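Local coordinates for protein riboflavin kinase, putative (Trypanosoma brucei, PDB 3BNW) that probably catalyses the ATP-dependent phosphorylation of riboflavin to FMN, the single step of the ATP route to this flavin cofactor, at residues F18-K23 with E50-Y55; G122-M127 with Q145-M150; G64-V69 with H105-D110; K117-G122 with Q157-H162. All coordinates share one frame; numbering follows the deposited sequence.

Contact 1: F18-K23 with E50-Y55; sequences FFLRGK and ECLQPY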
loop_
_atom_site.group_PDB
_atom_site.type_symbol
_atom_site.label_atom_id
_atom_site.label_comp_id
_atom_site.label_asym_id
_atom_site.label_seq_id
_atom_site.Cartn_x
_atom_site.Cartn_y
_atom_site.Cartn_z
ATOM N N PHE A 18 4.835 9.184 -2.718
ATOM C CA PHE A 18 5.399 9.301 -1.386
ATOM C C PHE A 18 5.868 7.959 -0.856
ATOM O O PHE A 18 5.687 6.922 -1.489
ATOM C CB PHE A 18 4.380 9.926 -0.424
ATOM C CG PHE A 18 3.162 9.071 -0.179
ATOM C CD1 PHE A 18 3.170 8.093 0.807
ATOM C CD2 PHE A 18 2.009 9.257 -0.926
ATOM C CE1 PHE A 18 2.057 7.303 1.037
ATOM C CE2 PHE A 18 0.889 8.477 -0.700
ATOM C CZ PHE A 18 0.913 7.495 0.285
ATOM N N PHE A 19 6.484 8.014 0.320
ATOM C CA PHE A 19 6.983 6.846 1.028
ATOM C C PHE A 19 6.282 6.779 2.381
ATOM O O PHE A 19 6.011 7.812 2.995
ATOM C CB PHE A 19 8.499 6.978 1.209
ATOM C CG PHE A 19 9.113 5.904 2.066
ATOM C CD1 PHE A 19 9.470 6.170 3.383
ATOM C CD2 PHE A 19 9.346 4.634 1.552
ATOM C CE1 PHE A 19 10.043 5.184 4.177
ATOM C CE2 PHE A 19 9.916 3.645 2.335
ATOM C CZ PHE A 19 10.264 3.920 3.651
ATOM N N LEU A 20 5.981 5.567 2.837
ATOM C CA LEU A 20 5.310 5.379 4.119
ATOM C C LEU A 20 5.865 4.154 4.814
ATOM O O LEU A 20 5.959 3.083 4.210
ATOM C CB LEU A 20 3.796 5.246 3.915
ATOM C CG LEU A 20 2.893 5.126 5.152
ATOM C CD1 LEU A 20 3.162 6.226 6.172
ATOM C CD2 LEU A 20 1.411 5.138 4.737
ATOM N N ARG A 21 6.248 4.317 6.076
ATOM C CA ARG A 21 6.766 3.210 6.883
ATOM C C ARG A 21 5.956 3.123 8.168
ATOM O O ARG A 21 5.750 4.135 8.838
ATOM C CB ARG A 21 8.251 3.421 7.213
ATOM C CG ARG A 21 8.856 2.331 8.114
ATOM C CD ARG A 21 10.349 2.545 8.375
ATOM N NE ARG A 21 10.634 3.856 8.973
ATOM C CZ ARG A 21 11.304 4.849 8.386
ATOM N NH1 ARG A 21 11.804 4.716 7.161
ATOM N NH2 ARG A 21 11.491 5.991 9.037
ATOM N N GLY A 22 5.499 1.921 8.504
ATOM C CA GLY A 22 4.717 1.708 9.720
ATOM C C GLY A 22 4.496 0.236 10.007
ATOM O O GLY A 22 4.707 -0.604 9.139
ATOM N N LYS A 23 4.066 -0.071 11.229
ATOM C CA LYS A 23 3.802 -1.451 11.637
ATOM C C LYS A 23 2.436 -1.964 11.160
ATOM O O LYS A 23 1.476 -1.202 11.041
ATOM C CB LYS A 23 3.907 -1.592 13.160
ATOM C CG LYS A 23 5.307 -1.342 13.700
ATOM C CD LYS A 23 5.598 -2.165 14.939
ATOM C CE LYS A 23 6.913 -1.739 15.578
ATOM N NZ LYS A 23 7.417 -2.734 16.565
ATOM N N GLU A 50 -2.092 13.404 8.718
ATOM C CA GLU A 50 -2.176 14.711 8.061
ATOM C C GLU A 50 -1.514 14.684 6.684
ATOM O O GLU A 50 -2.043 15.241 5.724
ATOM C CB GLU A 50 -1.525 15.799 8.923
ATOM C CG GLU A 50 -1.819 17.224 8.446
ATOM C CD GLU A 50 -1.091 18.294 9.252
ATOM O OE1 GLU A 50 0.025 18.029 9.750
ATOM O OE2 GLU A 50 -1.633 19.415 9.373
ATOM N N CYS A 51 -0.351 14.048 6.598
ATOM C CA CYS A 51 0.348 13.884 5.325
ATOM C C CYS A 51 -0.487 13.122 4.293
ATOM O O CYS A 51 -0.421 13.414 3.100
ATOM C CB CYS A 51 1.672 13.146 5.540
ATOM S SG CYS A 51 2.970 14.150 6.285
ATOM N N LEU A 52 -1.267 12.151 4.762
ATOM C CA LEU A 52 -2.046 11.282 3.879
ATOM C C LEU A 52 -3.366 11.898 3.399
ATOM O O LEU A 52 -4.002 11.366 2.488
ATOM C CB LEU A 52 -2.325 9.945 4.570
ATOM C CG LEU A 52 -1.084 9.102 4.863
ATOM C CD1 LEU A 52 -1.412 7.987 5.837
ATOM C CD2 LEU A 52 -0.487 8.555 3.579
ATOM N N GLN A 53 -3.765 13.021 3.992
ATOM C CA GLN A 53 -5.051 13.645 3.670
ATOM C C GLN A 53 -5.310 13.831 2.169
ATOM O O GLN A 53 -6.409 13.549 1.704
ATOM C CB GLN A 53 -5.214 14.980 4.413
ATOM C CG GLN A 53 -5.474 14.839 5.916
ATOM C CD GLN A 53 -6.756 14.068 6.244
ATOM O OE1 GLN A 53 -6.735 13.105 7.016
ATOM N NE2 GLN A 53 -7.872 14.485 5.652
ATOM N N PRO A 54 -4.300 14.272 1.393
ATOM C CA PRO A 54 -4.537 14.435 -0.047
ATOM C C PRO A 54 -4.794 13.134 -0.817
ATOM O O PRO A 54 -5.072 13.187 -2.014
ATOM C CB PRO A 54 -3.235 15.083 -0.553
ATOM C CG PRO A 54 -2.510 15.542 0.659
ATOM C CD PRO A 54 -2.919 14.638 1.758
ATOM N N TYR A 55 -4.691 11.989 -0.146
ATOM C CA TYR A 55 -4.820 10.686 -0.788
ATOM C C TYR A 55 -6.049 9.903 -0.312
ATOM O O TYR A 55 -6.234 8.752 -0.701
ATOM C CB TYR A 55 -3.553 9.867 -0.529
ATOM C CG TYR A 55 -2.291 10.596 -0.921
ATOM C CD1 TYR A 55 -1.512 11.239 0.034
ATOM C CD2 TYR A 55 -1.894 10.673 -2.249
ATOM C CE1 TYR A 55 -0.359 11.925 -0.318
ATOM C CE2 TYR A 55 -0.746 11.358 -2.614
ATOM C CZ TYR A 55 0.020 11.978 -1.642
ATOM O OH TYR A 55 1.163 12.652 -1.992
#

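Contact 2: G122-M127 with Q145-M150; sequences GEIRSM and QFTRDM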
loop_
_atom_site.group_PDB
_atom_site.type_symbol
_atom_site.label_atom_id
_atom_site.label_comp_id
_atom_site.label_asym_id
_atom_site.label_seq_id
_atom_site.Cartn_x
_atom_site.Cartn_y
_atom_site.Cartn_z
ATOM N N GLY A 122 0.965 5.743 -7.683
ATOM C CA GLY A 122 -0.201 6.277 -8.382
ATOM C C GLY A 122 -1.540 5.808 -7.855
ATOM O O GLY A 122 -1.618 4.943 -6.971
ATOM N N GLU A 123 -2.594 6.361 -8.449
ATOM C CA GLU A 123 -3.967 6.089 -8.042
ATOM C C GLU A 123 -4.742 5.303 -9.098
ATOM O O GLU A 123 -4.599 5.546 -10.297
ATOM C CB GLU A 123 -4.679 7.402 -7.737
ATOM C CG GLU A 123 -4.802 8.361 -8.915
ATOM C CD GLU A 123 -5.146 9.756 -8.473
ATOM O OE1 GLU A 123 -5.465 9.930 -7.280
ATOM O OE2 GLU A 123 -5.091 10.686 -9.309
ATOM N N ILE A 124 -5.567 4.365 -8.638
ATOM C CA ILE A 124 -6.354 3.508 -9.524
ATOM C C ILE A 124 -7.756 4.088 -9.721
ATOM O O ILE A 124 -8.211 4.280 -10.851
ATOM C CB ILE A 124 -6.468 2.074 -8.957
ATOM C CG1 ILE A 124 -5.068 1.479 -8.730
ATOM C CG2 ILE A 124 -7.300 1.198 -9.886
ATOM C CD1 ILE A 124 -5.053 0.021 -8.304
ATOM N N ARG A 125 -8.418 4.381 -8.606
ATOM C CA ARG A 125 -9.800 4.837 -8.605
ATOM C C ARG A 125 -10.142 5.320 -7.200
ATOM O O ARG A 125 -9.343 5.154 -6.275
ATOM C CB ARG A 125 -10.715 3.670 -8.960
ATOM C CG ARG A 125 -10.578 2.514 -7.979
ATOM C CD ARG A 125 -11.173 1.240 -8.473
ATOM N NE ARG A 125 -11.016 0.169 -7.484
ATOM C CZ ARG A 125 -11.804 0.004 -6.419
ATOM N NH1 ARG A 125 -12.782 0.860 -6.161
ATOM N NH2 ARG A 125 -11.599 -1.011 -5.587
ATOM N N SER A 126 -11.336 5.887 -7.039
ATOM C CA SER A 126 -11.894 6.124 -5.709
ATOM C C SER A 126 -12.379 4.802 -5.124
ATOM O O SER A 126 -12.658 3.855 -5.856
ATOM C CB SER A 126 -13.052 7.118 -5.752
ATOM O OG SER A 126 -14.110 6.624 -6.540
ATOM N N MET A 127 -12.480 4.750 -3.802
ATOM C CA MET A 127 -12.905 3.542 -3.107
ATOM C C MET A 127 -14.311 3.115 -3.505
ATOM O O MET A 127 -14.588 1.920 -3.609
ATOM C CB MET A 127 -12.810 3.736 -1.593
ATOM C CG MET A 127 -11.371 3.668 -1.083
ATOM S SD MET A 127 -11.198 4.008 0.676
ATOM C CE MET A 127 -12.528 3.042 1.370
ATOM N N GLN A 145 -4.534 -6.265 -11.994
ATOM C CA GLN A 145 -3.907 -6.310 -13.319
ATOM C C GLN A 145 -3.377 -4.939 -13.738
ATOM O O GLN A 145 -2.316 -4.842 -14.355
ATOM C CB GLN A 145 -4.885 -6.834 -14.379
ATOM C CG GLN A 145 -4.248 -7.785 -15.393
ATOM C CD GLN A 145 -4.160 -9.229 -14.881
ATOM O OE1 GLN A 145 -3.451 -9.522 -13.911
ATOM N NE2 GLN A 145 -4.890 -10.133 -15.534
ATOM N N PHE A 146 -4.126 -3.891 -13.409
ATOM C CA PHE A 146 -3.727 -2.520 -13.699
ATOM C C PHE A 146 -2.420 -2.200 -12.985
ATOM O O PHE A 146 -1.448 -1.781 -13.610
ATOM C CB PHE A 146 -4.823 -1.550 -13.255
ATOM C CG PHE A 146 -4.486 -0.103 -13.477
ATOM C CD1 PHE A 146 -4.388 0.412 -14.765
ATOM C CD2 PHE A 146 -4.285 0.753 -12.401
ATOM C CE1 PHE A 146 -4.085 1.754 -14.975
ATOM C CE2 PHE A 146 -3.983 2.097 -12.606
ATOM C CZ PHE A 146 -3.884 2.594 -13.895
ATOM N N THR A 147 -2.412 -2.420 -11.673
ATOM C CA THR A 147 -1.227 -2.237 -10.842
ATOM C C THR A 147 -0.021 -2.983 -11.405
ATOM O O THR A 147 1.092 -2.474 -11.372
ATOM C CB THR A 147 -1.495 -2.716 -9.393
ATOM O OG1 THR A 147 -2.517 -1.904 -8.799
ATOM C CG2 THR A 147 -0.224 -2.644 -8.543
ATOM N N ARG A 148 -0.255 -4.184 -11.925
ATOM C CA ARG A 148 0.798 -4.977 -12.558
ATOM C C ARG A 148 1.239 -4.413 -13.906
ATOM O O ARG A 148 2.430 -4.394 -14.202
ATOM C CB ARG A 148 0.350 -6.433 -12.711
ATOM C CG ARG A 148 0.330 -7.151 -11.388
ATOM C CD ARG A 148 0.146 -8.647 -11.509
ATOM N NE ARG A 148 0.637 -9.295 -10.295
ATOM C CZ ARG A 148 0.372 -10.545 -9.929
ATOM N NH1 ARG A 148 -0.397 -11.333 -10.676
ATOM N NH2 ARG A 148 0.882 -11.008 -8.794
ATOM N N ASP A 149 0.289 -3.960 -14.721
ATOM C CA ASP A 149 0.610 -3.373 -16.026
ATOM C C ASP A 149 1.377 -2.059 -15.884
ATOM O O ASP A 149 2.291 -1.781 -16.666
ATOM C CB ASP A 149 -0.664 -3.158 -16.859
ATOM C CG ASP A 149 -1.277 -4.469 -17.356
ATOM O OD1 ASP A 149 -0.637 -5.537 -17.214
ATOM O OD2 ASP A 149 -2.402 -4.432 -17.894
ATOM N N MET A 150 1.008 -1.263 -14.882
ATOM C CA MET A 150 1.666 0.020 -14.628
ATOM C C MET A 150 3.096 -0.168 -14.130
ATOM O O MET A 150 4.003 0.538 -14.560
ATOM C CB MET A 150 0.876 0.842 -13.602
ATOM C CG MET A 150 -0.495 1.324 -14.076
ATOM S SD MET A 150 -0.477 2.303 -15.587
ATOM C CE MET A 150 0.704 3.564 -15.137
#

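Contact 3: G64-V69 with H105-D110; sequences GTVSQV and HEFGWD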
loop_
_atom_site.group_PDB
_atom_site.type_symbol
_atom_site.label_atom_id
_atom_site.label_comp_id
_atom_site.label_asym_id
_atom_site.label_seq_id
_atom_site.Cartn_x
_atom_site.Cartn_y
_atom_site.Cartn_z
ATOM N N GLY A 64 6.147 -2.338 -2.327
ATOM C CA GLY A 64 6.244 -2.461 -0.877
ATOM C C GLY A 64 7.150 -3.587 -0.435
ATOM O O GLY A 64 7.477 -4.477 -1.217
ATOM N N THR A 65 7.555 -3.542 0.828
ATOM C CA THR A 65 8.352 -4.614 1.423
ATOM C C THR A 65 7.838 -4.916 2.828
ATOM O O THR A 65 7.181 -4.074 3.451
ATOM C CB THR A 65 9.862 -4.238 1.494
ATOM O OG1 THR A 65 10.052 -3.143 2.400
ATOM C CG2 THR A 65 10.387 -3.848 0.114
ATOM N N VAL A 66 8.141 -6.116 3.311
ATOM C CA VAL A 66 7.762 -6.544 4.655
ATOM C C VAL A 66 9.014 -7.027 5.384
ATOM O O VAL A 66 9.821 -7.766 4.823
ATOM C CB VAL A 66 6.671 -7.648 4.612
ATOM C CG1 VAL A 66 6.424 -8.234 5.994
ATOM C CG2 VAL A 66 5.389 -7.082 4.053
ATOM N N SER A 67 9.167 -6.583 6.630
ATOM C CA SER A 67 10.394 -6.782 7.394
ATOM C C SER A 67 10.089 -6.912 8.879
ATOM O O SER A 67 9.021 -6.506 9.341
ATOM C CB SER A 67 11.351 -5.600 7.189
ATOM O OG SER A 67 11.842 -5.541 5.859
ATOM N N GLN A 68 11.047 -7.478 9.613
ATOM C CA GLN A 68 10.944 -7.654 11.064
ATOM C C GLN A 68 9.650 -8.378 11.467
ATOM O O GLN A 68 8.923 -7.947 12.367
ATOM C CB GLN A 68 11.087 -6.298 11.774
ATOM C CG GLN A 68 12.482 -5.695 11.639
ATOM C CD GLN A 68 12.623 -4.355 12.342
ATOM O OE1 GLN A 68 11.738 -3.498 12.259
ATOM N NE2 GLN A 68 13.745 -4.163 13.029
ATOM N N VAL A 69 9.377 -9.488 10.788
ATOM C CA VAL A 69 8.193 -10.289 11.067
ATOM C C VAL A 69 8.463 -11.120 12.322
ATOM O O VAL A 69 9.464 -11.831 12.375
ATOM C CB VAL A 69 7.848 -11.221 9.890
ATOM C CG1 VAL A 69 6.600 -12.044 10.203
ATOM C CG2 VAL A 69 7.654 -10.411 8.613
ATOM N N HIS A 105 1.091 -10.633 -3.461
ATOM C CA HIS A 105 2.015 -11.712 -3.127
ATOM C C HIS A 105 1.391 -12.647 -2.087
ATOM O O HIS A 105 0.671 -12.203 -1.188
ATOM C CB HIS A 105 3.331 -11.145 -2.596
ATOM C CG HIS A 105 4.306 -12.197 -2.171
ATOM N ND1 HIS A 105 4.970 -13.000 -3.070
ATOM C CD2 HIS A 105 4.721 -12.585 -0.941
ATOM C CE1 HIS A 105 5.754 -13.838 -2.413
ATOM N NE2 HIS A 105 5.622 -13.606 -1.119
ATOM N N GLU A 106 1.683 -13.938 -2.215
ATOM C CA GLU A 106 1.122 -14.952 -1.326
ATOM C C GLU A 106 2.180 -15.334 -0.300
ATOM O O GLU A 106 3.087 -16.108 -0.594
ATOM C CB GLU A 106 0.654 -16.196 -2.107
ATOM C CG GLU A 106 0.125 -15.917 -3.527
ATOM C CD GLU A 106 1.210 -16.067 -4.600
ATOM O OE1 GLU A 106 1.643 -15.029 -5.156
ATOM O OE2 GLU A 106 1.631 -17.223 -4.865
ATOM N N PHE A 107 2.063 -14.770 0.897
ATOM C CA PHE A 107 2.989 -15.057 1.989
ATOM C C PHE A 107 2.712 -16.422 2.612
ATOM O O PHE A 107 3.648 -17.143 2.988
ATOM C CB PHE A 107 2.895 -13.975 3.067
ATOM C CG PHE A 107 3.357 -12.619 2.611
ATOM C CD1 PHE A 107 4.693 -12.243 2.742
ATOM C CD2 PHE A 107 2.461 -11.712 2.065
ATOM C CE1 PHE A 107 5.126 -10.985 2.330
ATOM C CE2 PHE A 107 2.887 -10.444 1.648
ATOM C CZ PHE A 107 4.223 -10.086 1.782
ATOM N N GLY A 108 1.426 -16.766 2.719
ATOM C CA GLY A 108 0.995 -18.006 3.361
ATOM C C GLY A 108 0.775 -17.853 4.858
ATOM O O GLY A 108 0.545 -18.836 5.565
ATOM N N TRP A 109 0.850 -16.615 5.340
ATOM C CA TRP A 109 0.688 -16.310 6.760
ATOM C C TRP A 109 0.497 -14.812 6.962
ATOM O O TRP A 109 0.762 -14.012 6.064
ATOM C CB TRP A 109 1.894 -16.805 7.577
ATOM C CG TRP A 109 3.214 -16.757 6.850
ATOM C CD1 TRP A 109 3.886 -17.817 6.320
ATOM C CD2 TRP A 109 4.014 -15.599 6.572
ATOM N NE1 TRP A 109 5.051 -17.398 5.731
ATOM C CE2 TRP A 109 5.155 -16.040 5.869
ATOM C CE3 TRP A 109 3.877 -14.232 6.844
ATOM C CZ2 TRP A 109 6.158 -15.162 5.435
ATOM C CZ3 TRP A 109 4.877 -13.358 6.409
ATOM C CH2 TRP A 109 6.000 -13.831 5.715
ATOM N N ASP A 110 0.026 -14.444 8.145
ATOM C CA ASP A 110 -0.118 -13.040 8.512
ATOM C C ASP A 110 1.187 -12.521 9.110
ATOM O O ASP A 110 2.010 -13.294 9.602
ATOM C CB ASP A 110 -1.279 -12.860 9.498
ATOM C CG ASP A 110 -2.638 -12.903 8.816
ATOM O OD1 ASP A 110 -2.820 -12.203 7.794
ATOM O OD2 ASP A 110 -3.533 -13.618 9.310
#

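Contact 4: K117-G122 with Q157-H162; sequences KIIVLG and QEFSRH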
loop_
_atom_site.group_PDB
_atom_site.type_symbol
_atom_site.label_atom_id
_atom_site.label_comp_id
_atom_site.label_asym_id
_atom_site.label_seq_id
_atom_site.Cartn_x
_atom_site.Cartn_y
_atom_site.Cartn_z
ATOM N N LYS A 117 6.997 -1.187 4.552
ATOM C CA LYS A 117 7.448 0.016 3.894
ATOM C C LYS A 117 6.818 0.024 2.519
ATOM O O LYS A 117 6.868 -0.984 1.825
ATOM C CB LYS A 117 8.976 0.009 3.781
ATOM C CG LYS A 117 9.701 -0.049 5.116
ATOM C CD LYS A 117 11.200 -0.230 4.929
ATOM C CE LYS A 117 11.873 -0.740 6.206
ATOM N NZ LYS A 117 13.326 -1.006 6.011
ATOM N N ILE A 118 6.204 1.139 2.132
ATOM C CA ILE A 118 5.610 1.241 0.798
ATOM C C ILE A 118 5.991 2.543 0.102
ATOM O O ILE A 118 6.141 3.581 0.747
ATOM C CB ILE A 118 4.054 1.074 0.814
ATOM C CG1 ILE A 118 3.386 2.108 1.721
ATOM C CG2 ILE A 118 3.665 -0.335 1.266
ATOM C CD1 ILE A 118 1.883 2.235 1.502
ATOM N N ILE A 119 6.186 2.457 -1.212
ATOM C CA ILE A 119 6.273 3.626 -2.080
ATOM C C ILE A 119 4.990 3.651 -2.928
ATOM O O ILE A 119 4.733 2.718 -3.689
ATOM C CB ILE A 119 7.536 3.576 -2.973
ATOM C CG1 ILE A 119 8.796 3.656 -2.099
ATOM C CG2 ILE A 119 7.532 4.720 -3.990
ATOM C CD1 ILE A 119 10.116 3.668 -2.859
ATOM N N VAL A 120 4.177 4.695 -2.762
ATOM C CA VAL A 120 2.917 4.836 -3.500
ATOM C C VAL A 120 3.162 5.659 -4.755
ATOM O O VAL A 120 3.493 6.828 -4.662
ATOM C CB VAL A 120 1.811 5.519 -2.649
ATOM C CG1 VAL A 120 0.615 5.862 -3.506
ATOM C CG2 VAL A 120 1.384 4.633 -1.503
ATOM N N LEU A 121 2.988 5.045 -5.922
ATOM C CA LEU A 121 3.367 5.665 -7.189
ATOM C C LEU A 121 2.182 6.184 -7.997
ATOM O O LEU A 121 2.369 6.984 -8.911
ATOM C CB LEU A 121 4.180 4.680 -8.028
ATOM C CG LEU A 121 5.553 4.327 -7.437
ATOM C CD1 LEU A 121 6.126 3.078 -8.087
ATOM C CD2 LEU A 121 6.509 5.498 -7.570
ATOM N N GLY A 122 0.965 5.743 -7.683
ATOM C CA GLY A 122 -0.201 6.277 -8.382
ATOM C C GLY A 122 -1.540 5.808 -7.855
ATOM O O GLY A 122 -1.618 4.943 -6.971
ATOM N N GLN A 157 9.077 0.652 -12.800
ATOM C CA GLN A 157 9.793 -0.566 -12.390
ATOM C C GLN A 157 11.061 -0.252 -11.569
ATOM O O GLN A 157 11.429 -1.011 -10.666
ATOM C CB GLN A 157 10.166 -1.387 -13.636
ATOM C CG GLN A 157 10.825 -2.746 -13.377
ATOM C CD GLN A 157 9.838 -3.900 -13.384
ATOM O OE1 GLN A 157 10.042 -4.898 -14.079
ATOM N NE2 GLN A 157 8.759 -3.770 -12.615
ATOM N N GLU A 158 11.710 0.871 -11.884
ATOM C CA GLU A 158 12.964 1.282 -11.238
ATOM C C GLU A 158 12.811 1.584 -9.737
ATOM O O GLU A 158 13.789 1.513 -8.988
ATOM C CB GLU A 158 13.540 2.508 -11.967
ATOM C CG GLU A 158 15.017 2.810 -11.704
ATOM C CD GLU A 158 15.970 1.943 -12.522
ATOM O OE1 GLU A 158 15.804 0.702 -12.531
ATOM O OE2 GLU A 158 16.901 2.507 -13.140
ATOM N N PHE A 159 11.594 1.916 -9.308
ATOM C CA PHE A 159 11.297 2.199 -7.892
ATOM C C PHE A 159 11.269 0.969 -6.981
ATOM O O PHE A 159 11.158 1.107 -5.761
ATOM C CB PHE A 159 9.959 2.930 -7.763
ATOM C CG PHE A 159 10.025 4.373 -8.135
ATOM C CD1 PHE A 159 9.781 4.778 -9.437
ATOM C CD2 PHE A 159 10.331 5.329 -7.181
ATOM C CE1 PHE A 159 9.834 6.113 -9.782
ATOM C CE2 PHE A 159 10.385 6.662 -7.517
ATOM C CZ PHE A 159 10.138 7.058 -8.823
ATOM N N SER A 160 11.339 -0.223 -7.563
ATOM C CA SER A 160 11.516 -1.431 -6.772
ATOM C C SER A 160 12.858 -1.385 -6.036
ATOM O O SER A 160 12.969 -1.872 -4.911
ATOM C CB SER A 160 11.437 -2.679 -7.659
ATOM O OG SER A 160 12.522 -2.742 -8.568
ATOM N N ARG A 161 13.862 -0.776 -6.667
ATOM C CA ARG A 161 15.216 -0.712 -6.118
ATOM C C ARG A 161 15.481 0.598 -5.365
ATOM O O ARG A 161 16.625 1.053 -5.305
ATOM C CB ARG A 161 16.235 -0.847 -7.256
ATOM C CG ARG A 161 16.035 -2.056 -8.163
ATOM C CD ARG A 161 16.421 -1.746 -9.615
ATOM N NE ARG A 161 17.818 -1.322 -9.752
ATOM C CZ ARG A 161 18.245 -0.064 -9.905
ATOM N NH1 ARG A 161 17.397 0.963 -9.955
ATOM N NH2 ARG A 161 19.549 0.172 -10.013
ATOM N N HIS A 162 14.446 1.197 -4.781
ATOM C CA HIS A 162 14.582 2.523 -4.175
ATOM C C HIS A 162 15.271 2.455 -2.814
ATOM O O HIS A 162 15.026 1.539 -2.024
ATOM C CB HIS A 162 13.224 3.202 -4.035
ATOM C CG HIS A 162 13.297 4.696 -3.978
ATOM N ND1 HIS A 162 13.624 5.386 -2.830
ATOM C CD2 HIS A 162 13.067 5.634 -4.927
ATOM C CE1 HIS A 162 13.597 6.683 -3.077
ATOM N NE2 HIS A 162 13.264 6.860 -4.342
#

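Contact 1: F18-K23 with E50-Y55
Phe18 and Tyr55 bring their rings together at an oblique angle, the centroids 4.6 Å apart and the planes inclined at 49°. Phe18 meets the tyrosine through CD2 and CE2: CE2 stands above the centre of the Tyr55 ring, while CD2 comes to 3.4 Å from Tyr55 CZ. Phe18 CG lies between its own backbone N and carbonyl carbon (chi1 66°), a rotamer that swings the ring off strand 18-25 and across to Tyr55, in the short 3-10 segment 53-55 that follows helix 46-52. On the other side of Tyr55, CB of Pro54 sits toward the rim, and the phenol OH is hydrogen-bonded to the carbonyl O of Gln16. Riboflavin kinases are built round a curled antiparallel beta-barrel, and here segment 50-55 packs on strand 18-25 of that barrel. Leu52 packs against the same Phe18 ring as well. Its CD2 methyl meets the far end of the ring, 3.7 Å from Phe18 CZ, the two side chains crossing at about a right angle. The same methyl also touches Leu20, with Leu52 CD2 4.1 Å from Leu20 CD2. Phe18 in addition stacks on Phe175 of strand 174-177.

Contact 2: G122-M127 with Q145-M150
Ile124 projects from strand 115-126 to helix 133-151 and meets two successive helical residues, Phe146 and Thr147. From CB its side chain divides. The CG2 branch goes to the Phe146 ring, where Ile124 CG2 is 4.0 Å from Phe146 CD2. The longer branch begins at CG1, which lies at the edge of the same ring, near its plane, with Ile124 CG1 3.8 Å from Phe146 CD2. Beyond it the chain stays extended (chi2 -174°), and this carries the CD1 methyl past the phenylalanine to Thr147, ending 3.2 Å from Thr147 OG1. That hydroxyl is engaged in a hydrogen bond with the carbonyl O of Asp143, one turn back in the helix. The Phe146 ring also has the carbonyl O of Glu123 at its edge, 4.2 Å from Phe146 CE2, while CG of Met150 packs over one face toward the rim.

The short strand and helix segments run nearly antiparallel, at 159°, with their axes 9.9 Å apart at closest approach. The contact places helix 133-151 beside the C-terminal end of strand 115-126, in the barrel. His8, left from the purification tag, stacks on the Phe146 ring, and Arg125 adds a salt bridge to Asp143. With no hydrogen bond between the two segments themselves, their union is chiefly apolar, a branched aliphatic chain against an aromatic edge; the polar tie from Arg125 goes to Asp143, a turn before Thr147.

Contact 3: G64-V69 with H105-D110
Val66 and Phe107 touch where the loop after strand 98-103 folds back over strand 58-69, one of the antiparallel strands of the curled sheet that forms the riboflavin kinase barrel. The direct contacts are all apolar, between valine methyls and aromatic ring carbons. Val66 offers CG2, which lies 3.9 Å from Phe107 CZ, the outermost atom of the ring, and approaches the ring obliquely. Three residues along, Val69 CG1 faces Trp109 CZ3 at a looser 4.4 Å, on the six-membered part of the indole. No hydrogen bond joins the two segments.

Further aromatic contacts surround these rings. His105 CD2 stands 3.5 Å above the plane of the Phe107 ring, over its centre, with Phe107 CD1 in turn at the imidazole edge. His105 also stacks on Tyr80, and Trp109 meets Phe77 edge-to-face, Tyr80 and Phe77 both belonging to strand 75-87.

The backbone takes part as well. Gly108 joins the two aromatic residues with a positive phi of 89°, and the chain turns there so that both side chains leave the loop on the side of the strand. The indole folds back beside this turn: the carbonyl O of Phe107 sits 3.1 Å above the plane of the Trp109 ring system, displaced toward its rim.

Contact 4: K117-G122 with Q157-H162
Leu121 sets its CD2 methyl squarely over the Phe159 ring in a CH-pi contact, 3.7 Å from CD2 to the ring centroid and only 9° off the ring normal. The other methyl flanks the base of the aromatic side chain, with Leu121 CD1 3.8 Å from Phe159 CB, so the two branches together span the ring and its stem. Two residues earlier in the strand, Ile119 points the same way. Its CG2 comes obliquely to the ring, 4.3 Å from Phe159 CD2, whereas its extended CG1 branch (chi2 -178°) reaches on to His162, placing Ile119 CD1 3.4 Å from His162 CB and beside the root of the imidazole.

Behind this layer, Phe159 is carried by a short 3-10 turn, residues 158-160. The carbonyl O of Gln157 receives both the backbone N of Ser160 and its hydroxyl, the latter at 2.9 Å from Ser160 OG to Gln157 O and nearly in line with the C=O bond. Arg161 NH1 and Glu158 OE1 add a charge pair at 3.0 Å, with the oxygen well out of the guanidinium plane. His162 ND1 is hydrogen-bonded to the backbone N of Leu164, which limits the rotation of the imidazole.

On the strand side, Leu121 and Gly122 both face Tyr61 in a classic beta bulge within the barrel sheet, and Trp63 of strand 58-69 also touches Leu121. The chemistry thus divides in two: dispersion and CH-pi contacts bind the segment to the barrel, while the Ser160 bonds to Gln157 O and the Arg161-Glu158 charge pair lie within 157-162 and are consistent with a locally stabilised turn.

Overall arrangement
From the N terminus, contact 1 closes the first loop, joining strand 18-25 to helix 46-52 and the 3-10 segment after it. Contact 3 follows in series, bringing the loop beyond strand 98-103 back to strand 58-69. The last two share strand 115-126 and overlap at Gly122: contact 2 ties its C-terminal end to helix 133-151, nested inside the larger loop that contact 4 closes with 157-162. No loops cross. Strand 115-126 lies between the strands of contacts 1 and 3, and probable backbone hydrogen bonds link contact 4 to both, through Leu20 O to Ile118 N and Thr65 N to Lys117 O. Helices and loops are thus attached round one curled sheet.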